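Local coordinates for protein sialidase B (Streptococcus pneumoniae serotype 4, PDB 4XJW) that cleaves terminal sialic acid residues from oligosaccharides, glycoproteins and glycolipids as a family 33 glycoside hydrolase, an intramolecular trans-sialidase, at residues Y227-T241 against F256-W270. The protein carries 1 engineered substitution. Sequence-based numbering, arbitrary orientation.
Sequences YGGTHDSKSKINIAT and FAMKFNDYEEQLVYW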
loop_
_atom_site.group_PDB
_atom_site.type_symbol
_atom_site.label_atom_id
_atom_site.label_comp_id
_atom_site.label_asym_id
_atom_site.label_seq_id
_atom_site.Cartn_x
_atom_site.Cartn_y
_atom_site.Cartn_z
ATOM N N TYR A 227 10.074 2.300 -3.067
ATOM C CA TYR A 227 10.995 3.429 -2.949
ATOM C C TYR A 227 10.775 4.518 -3.996
ATOM O O TYR A 227 10.907 5.698 -3.674
ATOM C CB TYR A 227 12.456 2.943 -2.940
ATOM C CG TYR A 227 12.752 2.085 -1.739
ATOM C CD1 TYR A 227 12.426 0.727 -1.736
ATOM C CD2 TYR A 227 13.319 2.636 -0.591
ATOM C CE1 TYR A 227 12.664 -0.064 -0.621
ATOM C CE2 TYR A 227 13.563 1.846 0.541
ATOM C CZ TYR A 227 13.235 0.500 0.506
ATOM O OH TYR A 227 13.466 -0.302 1.602
ATOM N N GLY A 228 10.439 4.106 -5.219
ATOM C CA GLY A 228 10.290 5.011 -6.353
ATOM C C GLY A 228 8.848 5.443 -6.544
ATOM O O GLY A 228 8.221 5.178 -7.584
ATOM N N GLY A 229 8.307 6.128 -5.542
ATOM C CA GLY A 229 6.888 6.431 -5.538
ATOM C C GLY A 229 6.092 5.149 -5.342
ATOM O O GLY A 229 6.644 4.127 -4.931
ATOM N N THR A 230 4.804 5.184 -5.665
ATOM C CA THR A 230 3.925 4.027 -5.470
ATOM C C THR A 230 3.867 3.069 -6.659
ATOM O O THR A 230 3.163 2.060 -6.597
ATOM C CB THR A 230 2.509 4.459 -5.078
ATOM O OG1 THR A 230 2.038 5.445 -6.009
ATOM C CG2 THR A 230 2.488 5.033 -3.670
ATOM N N HIS A 231 4.609 3.374 -7.731
ATOM C CA HIS A 231 4.563 2.570 -8.960
ATOM C C HIS A 231 4.851 1.079 -8.743
ATOM O O HIS A 231 5.731 0.707 -7.951
ATOM C CB HIS A 231 5.583 3.069 -9.985
ATOM C CG HIS A 231 5.364 4.469 -10.452
ATOM N ND1 HIS A 231 4.144 4.937 -10.892
ATOM C CD2 HIS A 231 6.232 5.505 -10.581
ATOM C CE1 HIS A 231 4.264 6.201 -11.261
ATOM N NE2 HIS A 231 5.524 6.566 -11.085
ATOM N N ASP A 232 4.131 0.227 -9.471
ATOM C CA ASP A 232 4.502 -1.178 -9.553
ATOM C C ASP A 232 5.869 -1.290 -10.237
ATOM O O ASP A 232 6.332 -0.336 -10.874
ATOM C CB ASP A 232 3.522 -1.987 -10.415
ATOM C CG ASP A 232 2.110 -2.045 -9.859
ATOM O OD1 ASP A 232 1.855 -1.565 -8.745
ATOM O OD2 ASP A 232 1.235 -2.575 -10.590
ATOM N N SER A 233 6.484 -2.463 -10.154
ATOM C CA SER A 233 7.687 -2.770 -10.929
ATOM C C SER A 233 7.461 -2.448 -12.417
ATOM O O SER A 233 6.340 -2.616 -12.893
ATOM C CB SER A 233 8.038 -4.246 -10.771
ATOM O OG SER A 233 8.261 -4.565 -9.407
ATOM N N LYS A 234 8.480 -1.995 -13.164
ATOM C CA LYS A 234 9.861 -1.826 -12.714
ATOM C C LYS A 234 9.980 -0.690 -11.694
ATOM O O LYS A 234 9.365 0.367 -11.842
ATOM C CB LYS A 234 10.758 -1.531 -13.930
ATOM C CG LYS A 234 10.354 -0.272 -14.699
ATOM C CD LYS A 234 11.136 -0.078 -15.997
ATOM C CE LYS A 234 10.659 1.188 -16.702
ATOM N NZ LYS A 234 11.586 1.678 -17.762
ATOM N N SER A 235 10.751 -0.936 -10.644
ATOM C CA SER A 235 11.011 0.078 -9.631
ATOM C C SER A 235 12.078 -0.461 -8.689
ATOM O O SER A 235 12.701 -1.492 -8.970
ATOM C CB SER A 235 9.736 0.369 -8.840
ATOM O OG SER A 235 9.869 1.550 -8.073
ATOM N N LYS A 236 12.292 0.227 -7.570
ATOM C CA LYS A 236 12.948 -0.402 -6.427
ATOM C C LYS A 236 11.867 -0.660 -5.392
ATOM O O LYS A 236 11.198 0.271 -4.906
ATOM C CB LYS A 236 14.068 0.441 -5.809
ATOM C CG LYS A 236 14.689 -0.297 -4.611
ATOM C CD LYS A 236 15.728 0.522 -3.850
ATOM C CE LYS A 236 16.157 -0.243 -2.595
ATOM N NZ LYS A 236 16.697 -1.603 -2.914
ATOM N N ILE A 237 11.671 -1.937 -5.091
ATOM C CA ILE A 237 10.730 -2.352 -4.064
ATOM C C ILE A 237 11.332 -3.517 -3.293
ATOM O O ILE A 237 11.904 -4.421 -3.904
ATOM C CB ILE A 237 9.395 -2.829 -4.682
ATOM C CG1 ILE A 237 8.798 -1.765 -5.604
ATOM C CG2 ILE A 237 8.420 -3.262 -3.574
ATOM C CD1 ILE A 237 7.660 -2.286 -6.491
ATOM N N ASN A 238 11.215 -3.482 -1.960
ATOM C CA ASN A 238 11.605 -4.601 -1.097
ATOM C C ASN A 238 10.354 -5.139 -0.403
ATOM O O ASN A 238 9.351 -4.445 -0.334
ATOM C CB ASN A 238 12.598 -4.131 -0.017
ATOM C CG ASN A 238 13.987 -3.793 -0.564
ATOM O OD1 ASN A 238 14.448 -4.367 -1.544
ATOM N ND2 ASN A 238 14.669 -2.863 0.105
ATOM N N ILE A 239 10.420 -6.354 0.139
ATOM C CA ILE A 239 9.337 -6.871 0.988
ATOM C C ILE A 239 9.733 -6.703 2.448
ATOM O O ILE A 239 10.795 -7.167 2.861
ATOM C CB ILE A 239 9.043 -8.355 0.715
ATOM C CG1 ILE A 239 8.773 -8.612 -0.776
ATOM C CG2 ILE A 239 7.869 -8.821 1.571
ATOM C CD1 ILE A 239 7.644 -7.758 -1.376
ATOM N N ALA A 240 8.887 -6.026 3.224
ATOM C CA ALA A 240 9.165 -5.783 4.642
ATOM C C ALA A 240 8.115 -6.479 5.495
ATOM O O ALA A 240 7.005 -6.759 5.027
ATOM C CB ALA A 240 9.196 -4.279 4.947
ATOM N N THR A 241 8.474 -6.761 6.745
ATOM C CA THR A 241 7.554 -7.413 7.683
ATOM C C THR A 241 7.603 -6.767 9.060
ATOM O O THR A 241 8.613 -6.168 9.440
ATOM C CB THR A 241 7.808 -8.947 7.838
ATOM O OG1 THR A 241 9.121 -9.180 8.346
ATOM C CG2 THR A 241 7.708 -9.683 6.516
ATOM N N PHE A 256 13.448 -6.569 6.741
ATOM C CA PHE A 256 13.221 -7.052 5.377
ATOM C C PHE A 256 13.135 -8.564 5.327
ATOM O O PHE A 256 13.937 -9.263 5.951
ATOM C CB PHE A 256 14.316 -6.591 4.399
ATOM C CG PHE A 256 14.399 -5.109 4.222
ATOM C CD1 PHE A 256 13.344 -4.401 3.652
ATOM C CD2 PHE A 256 15.538 -4.414 4.599
ATOM C CE1 PHE A 256 13.427 -3.022 3.493
ATOM C CE2 PHE A 256 15.630 -3.046 4.440
ATOM C CZ PHE A 256 14.574 -2.344 3.885
ATOM N N ALA A 257 12.161 -9.054 4.563
ATOM C CA ALA A 257 12.052 -10.466 4.219
ATOM C C ALA A 257 12.766 -10.772 2.907
ATOM O O ALA A 257 13.373 -11.842 2.756
ATOM C CB ALA A 257 10.594 -10.899 4.144
ATOM N N MET A 258 12.668 -9.852 1.948
ATOM C CA MET A 258 13.386 -9.959 0.675
ATOM C C MET A 258 13.865 -8.578 0.283
ATOM O O MET A 258 13.094 -7.611 0.313
ATOM C CB MET A 258 12.482 -10.513 -0.441
ATOM C CG MET A 258 11.989 -11.934 -0.211
ATOM S SD MET A 258 11.076 -12.556 -1.634
ATOM C CE MET A 258 10.515 -14.128 -0.982
ATOM N N LYS A 259 15.135 -8.479 -0.091
ATOM C CA LYS A 259 15.699 -7.193 -0.467
ATOM C C LYS A 259 16.799 -7.364 -1.497
ATOM O O LYS A 259 17.440 -8.423 -1.581
ATOM C CB LYS A 259 16.265 -6.486 0.755
ATOM C CG LYS A 259 17.543 -7.130 1.254
ATOM C CD LYS A 259 18.167 -6.332 2.377
ATOM C CE LYS A 259 18.274 -4.888 1.962
ATOM N NZ LYS A 259 18.937 -4.029 2.982
ATOM N N PHE A 260 16.992 -6.314 -2.289
ATOM C CA PHE A 260 18.106 -6.202 -3.216
ATOM C C PHE A 260 18.879 -4.943 -2.875
ATOM O O PHE A 260 18.322 -3.996 -2.311
ATOM C CB PHE A 260 17.606 -6.066 -4.653
ATOM C CG PHE A 260 17.184 -7.355 -5.284
ATOM C CD1 PHE A 260 18.021 -8.462 -5.275
ATOM C CD2 PHE A 260 15.948 -7.456 -5.912
ATOM C CE1 PHE A 260 17.636 -9.650 -5.899
ATOM C CE2 PHE A 260 15.558 -8.643 -6.525
ATOM C CZ PHE A 260 16.401 -9.735 -6.514
ATOM N N ASN A 261 20.160 -4.925 -3.234
ATOM C CA ASN A 261 21.027 -3.816 -2.851
ATOM C C ASN A 261 21.699 -3.123 -4.024
ATOM O O ASN A 261 22.630 -2.323 -3.836
ATOM C CB ASN A 261 22.062 -4.280 -1.828
ATOM C CG ASN A 261 21.437 -4.569 -0.476
ATOM O OD1 ASN A 261 20.622 -3.787 0.021
ATOM N ND2 ASN A 261 21.789 -5.699 0.109
ATOM N N ASP A 262 21.207 -3.408 -5.226
ATOM C CA ASP A 262 21.714 -2.744 -6.416
ATOM C C ASP A 262 21.407 -1.240 -6.412
ATOM O O ASP A 262 22.166 -0.448 -6.976
ATOM C CB ASP A 262 21.216 -3.423 -7.706
ATOM C CG ASP A 262 19.702 -3.676 -7.728
ATOM O OD1 ASP A 262 19.117 -4.040 -6.681
ATOM O OD2 ASP A 262 19.109 -3.558 -8.824
ATOM N N TYR A 263 20.301 -0.857 -5.778
ATOM C CA TYR A 263 19.992 0.545 -5.531
ATOM C C TYR A 263 19.899 0.825 -4.036
ATOM O O TYR A 263 19.445 -0.031 -3.267
ATOM C CB TYR A 263 18.678 0.927 -6.209
ATOM C CG TYR A 263 18.819 1.259 -7.673
ATOM C CD1 TYR A 263 19.300 0.314 -8.576
ATOM C CD2 TYR A 263 18.474 2.507 -8.151
ATOM C CE1 TYR A 263 19.429 0.600 -9.925
ATOM C CE2 TYR A 263 18.591 2.814 -9.519
ATOM C CZ TYR A 263 19.076 1.851 -10.390
ATOM O OH TYR A 263 19.217 2.134 -11.732
ATOM N N GLU A 264 20.347 2.016 -3.634
ATOM C CA GLU A 264 20.276 2.466 -2.243
ATOM C C GLU A 264 18.828 2.548 -1.743
ATOM O O GLU A 264 17.921 2.880 -2.499
ATOM C CB GLU A 264 20.962 3.835 -2.107
ATOM C CG GLU A 264 20.948 4.444 -0.699
ATOM C CD GLU A 264 21.330 5.924 -0.672
ATOM O OE1 GLU A 264 21.402 6.561 -1.743
ATOM O OE2 GLU A 264 21.553 6.453 0.434
ATOM N N GLU A 265 18.617 2.242 -0.466
ATOM C CA GLU A 265 17.318 2.466 0.156
ATOM C C GLU A 265 17.185 3.950 0.484
ATOM O O GLU A 265 17.731 4.421 1.492
ATOM C CB GLU A 265 17.189 1.620 1.426
ATOM C CG GLU A 265 17.207 0.112 1.174
ATOM C CD GLU A 265 17.926 -0.651 2.284
ATOM O OE1 GLU A 265 18.202 -0.050 3.348
ATOM O OE2 GLU A 265 18.214 -1.847 2.089
ATOM N N GLN A 266 16.480 4.690 -0.368
ATOM C CA GLN A 266 16.357 6.135 -0.213
ATOM C C GLN A 266 14.933 6.545 0.089
ATOM O O GLN A 266 13.998 6.089 -0.575
ATOM C CB GLN A 266 16.749 6.843 -1.507
ATOM C CG GLN A 266 18.221 6.979 -1.765
ATOM C CD GLN A 266 18.478 7.535 -3.145
ATOM O OE1 GLN A 266 18.632 6.784 -4.100
ATOM N NE2 GLN A 266 18.509 8.859 -3.261
ATOM N N LEU A 267 14.789 7.435 1.063
ATOM C CA LEU A 267 13.516 8.059 1.385
ATOM C C LEU A 267 13.384 9.270 0.457
ATOM O O LEU A 267 13.978 10.320 0.706
ATOM C CB LEU A 267 13.511 8.469 2.867
ATOM C CG LEU A 267 12.199 8.743 3.597
ATOM C CD1 LEU A 267 11.372 7.488 3.700
ATOM C CD2 LEU A 267 12.467 9.308 4.999
ATOM N N VAL A 268 12.629 9.113 -0.627
ATOM C CA VAL A 268 12.541 10.147 -1.656
ATOM C C VAL A 268 11.123 10.681 -1.740
ATOM O O VAL A 268 10.153 9.915 -1.702
ATOM C CB VAL A 268 12.936 9.600 -3.047
ATOM C CG1 VAL A 268 13.002 10.727 -4.071
ATOM C CG2 VAL A 268 14.268 8.872 -2.970
ATOM N N TYR A 269 10.998 11.998 -1.829
ATOM C CA TYR A 269 9.727 12.606 -2.176
ATOM C C TYR A 269 9.537 12.466 -3.682
ATOM O O TYR A 269 10.213 13.133 -4.461
ATOM C CB TYR A 269 9.711 14.089 -1.798
ATOM C CG TYR A 269 8.502 14.786 -2.357
ATOM C CD1 TYR A 269 7.267 14.691 -1.724
ATOM C CD2 TYR A 269 8.581 15.507 -3.550
ATOM C CE1 TYR A 269 6.144 15.308 -2.259
ATOM C CE2 TYR A 269 7.470 16.130 -4.084
ATOM C CZ TYR A 269 6.253 16.029 -3.432
ATOM O OH TYR A 269 5.151 16.653 -3.972
ATOM N N TRP A 270 8.627 11.594 -4.094
ATOM C CA TRP A 270 8.384 11.383 -5.514
ATOM C C TRP A 270 7.442 12.462 -6.025
ATOM O O TRP A 270 6.424 12.749 -5.399
ATOM C CB TRP A 270 7.789 9.994 -5.757
ATOM C CG TRP A 270 8.362 9.342 -6.978
ATOM C CD1 TRP A 270 7.742 9.150 -8.188
ATOM C CD2 TRP A 270 9.698 8.868 -7.129
ATOM N NE1 TRP A 270 8.607 8.548 -9.064
ATOM C CE2 TRP A 270 9.814 8.361 -8.441
ATOM C CE3 TRP A 270 10.804 8.791 -6.273
ATOM C CZ2 TRP A 270 11.008 7.792 -8.917
ATOM C CZ3 TRP A 270 11.968 8.231 -6.740
ATOM C CH2 TRP A 270 12.068 7.744 -8.051
HETATM O O HOH W 1 11.351 6.316 -0.930
HETATM O O HOH W 2 17.589 -2.153 -5.624
#
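N238 sets its amide between K259 and the F256 ring and divides it between two jobs. Its OD1 accepts the backbone N-H of F260 at 3.3 Å (158° at the hydrogen), the donor lying above the carbonyl plane. Its ND2 passes over one face of the F256 ring and donates to Y227 OH, which lies out of the amide plane; CG lies beside the backbone N, which brings ND2 over the ring, the amide plane turned 73° from it. Y227 OH, at the edge of that ring, is also hydrogen-bonded to T201 O. At the next residue the backbones pair: I239 N donates to M258 O at 3.0 Å, while I239 O takes A257 N at 2.9 Å and, weakly, M258 N. Two residues facing one make this a classic beta bulge, placed where 256-270 leaves 255-256, an outermost strand of a four-stranded antiparallel sheet, consistent with a blade of the sialidase beta-propeller. The chain then loops back around K236. Extended to CE and bent at chi4, this lysine slides past Y263 and brings NZ 3.0 Å from F260 O, with a weak bond to Y263 O. A water accepts from K236 NZ at 2.9 Å and from Y263 N and donates to D262 OD1, linking the ammonium to that carboxylate. K259 NZ pairs with E265 OE2 in a salt bridge modelled doubtfully short; the E265 side chain runs beside the Y227 ring. A second water donates to Y227 O and Q266 O and accepts V268 N, joining the segments before W270. There the indole lies over G228 and G229, G228 CA standing 3.6 Å from the six-membered ring centroid, 8° off its normal; W270 NE1 is hydrogen-bonded to S279 O. Beyond these glycines the 227-241 loop carries D232, the probable proton acceptor, salt-bridged to R226.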